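Local coordinates for death domain of pelle (Drosophila melanogaster, PDB 1D2Z), which is a serine/threonine protein kinase that acts in Toll signalling for embryonic dorsoventral polarity and binds Tube through its death domain, the part present here, at the interface of chains A and B. Numbering follows the deposited sequence. Chains: chain A, Death domain of pelle; chain B, Death domain of TUBE.

The interface of chains A and B. Residues chain A 41, 69, 79, 82-83, 86; chain B 146-148.
B:Ile147, in the C-terminal segment of the Tube death-domain chain, packs on a largely apolar patch of the Pelle death domain, meeting A:Thr79, A:Ala82 and A:Leu83 of helix 77-86 and the rim of A:Trp69. It buries 125 Å² of its surface, far more than its neighbours in the patch. The longer branch reaches towards the indole. CG1 lies anti to the carbonyl carbon (chi1 -54°), and the chain then runs on extended (chi2 177°), which carries CD1 into the corner where the leucine meets the rim of the indole. There CD1 sits 3.8 Å from A:Leu83 CB and 3.9 Å from A:Trp69 CZ2, on the benzo part of the ring. A:Val41 lies behind, with CG1 over one face of the indole near its rim, and lines the same end of the patch. The short branch, CG2, points away from the indole, towards A:Ala82, and packs 3.9 Å from A:Ala82 CB. The small alanine probably lets the backbone come near the helix, with its CB 3.5 Å from B:Ile147 O. A:Thr79 crosses the isoleucine at about a right angle. Its methyl CG2 faces the backbone N and CG1 of B:Ile147, while its hydroxyl OG1 points to water 2, 2.8 Å away. That water also contacts B:Ile147 N and O, so one solvent molecule ties the threonine to both polar backbone groups of the isoleucine. Water 1 likewise links A:Ala82 O to the carbonyl oxygen of B:Ser148, a poorly ordered residue. The end of A:Lys86, CE and NZ, passes beside CG2 at a looser distance, and B:Leu146 lies near the threonine methyl. Cutting B:Ile147 back to an alanine would remove CG1, CG2 and CD1, and would probably leave a gap beside A:Leu83 and the indole rim. The patch probably helps hold this segment of Tube on Pelle and so supports the death-domain pairing through which Tube recruits Pelle to the plasma membrane.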
# COMPACT_ATOMS: atom_id res chain seq x y z
N VAL A 41 7.32 -13.83 1.47
CA VAL A 41 7.08 -12.48 1.99
C VAL A 41 5.90 -12.48 2.97
O VAL A 41 5.47 -11.44 3.45
CB VAL A 41 6.83 -11.46 0.86
CG1 VAL A 41 8.01 -11.44 -0.10
CG2 VAL A 41 5.54 -11.78 0.13
N TRP A 69 2.31 -7.17 -3.72
CA TRP A 69 3.52 -6.88 -2.96
C TRP A 69 4.17 -5.55 -3.35
O TRP A 69 4.58 -4.77 -2.49
CB TRP A 69 4.50 -8.05 -3.12
CG TRP A 69 5.64 -8.04 -2.15
CD1 TRP A 69 5.55 -8.06 -0.77
CD2 TRP A 69 7.03 -8.02 -2.46
NE1 TRP A 69 6.81 -8.05 -0.23
CE2 TRP A 69 7.74 -8.03 -1.24
CE3 TRP A 69 7.75 -8.00 -3.67
CZ2 TRP A 69 9.13 -8.02 -1.18
CZ3 TRP A 69 9.14 -7.98 -3.61
CH2 TRP A 69 9.81 -7.99 -2.38
N THR A 79 14.65 -4.52 -3.71
CA THR A 79 14.06 -5.44 -2.74
C THR A 79 13.57 -6.70 -3.46
O THR A 79 13.70 -7.81 -2.94
CB THR A 79 12.93 -4.76 -1.93
OG1 THR A 79 13.49 -3.64 -1.24
CG2 THR A 79 12.33 -5.71 -0.91
N ALA A 82 16.55 -8.83 -4.13
CA ALA A 82 16.92 -9.54 -2.90
C ALA A 82 16.02 -10.75 -2.64
O ALA A 82 16.49 -11.79 -2.16
CB ALA A 82 16.89 -8.59 -1.70
N LEU A 83 14.73 -10.62 -2.96
CA LEU A 83 13.79 -11.73 -2.77
C LEU A 83 14.18 -12.87 -3.70
O LEU A 83 14.19 -14.03 -3.30
CB LEU A 83 12.36 -11.28 -3.06
CG LEU A 83 11.28 -12.38 -3.08
CD1 LEU A 83 11.18 -13.08 -1.73
CD2 LEU A 83 9.93 -11.78 -3.47
N LYS A 86 17.18 -14.60 -2.38
CA LYS A 86 16.87 -15.47 -1.25
C LYS A 86 16.26 -16.79 -1.72
O LYS A 86 16.52 -17.84 -1.14
CB LYS A 86 15.94 -14.77 -0.25
CG LYS A 86 15.57 -15.63 0.96
CD LYS A 86 15.15 -14.81 2.17
CE LYS A 86 13.76 -14.21 2.03
NZ LYS A 86 13.36 -13.54 3.30
N LEU B 146 11.51 -5.01 4.46
CA LEU B 146 12.56 -4.99 3.45
C LEU B 146 13.32 -6.31 3.54
O LEU B 146 13.18 -7.05 4.52
CB LEU B 146 13.52 -3.83 3.72
CG LEU B 146 12.86 -2.46 3.93
CD1 LEU B 146 13.92 -1.40 4.22
CD2 LEU B 146 12.04 -2.08 2.70
N ILE B 147 14.07 -6.63 2.49
CA ILE B 147 14.84 -7.87 2.45
C ILE B 147 16.31 -7.51 2.20
O ILE B 147 16.62 -6.77 1.27
CB ILE B 147 14.33 -8.81 1.33
CG1 ILE B 147 12.82 -9.05 1.51
CG2 ILE B 147 15.08 -10.14 1.38
CD1 ILE B 147 12.20 -9.91 0.43
N SER B 148 17.19 -8.01 3.05
CA SER B 148 18.62 -7.73 2.92
C SER B 148 19.31 -8.70 1.97
O SER B 148 18.87 -9.84 1.79
CB SER B 148 19.30 -7.79 4.29
OG SER B 148 19.26 -9.10 4.82
O HOH W 1 18.77 -11.91 -0.42
O HOH W 2 15.14 -4.71 0.75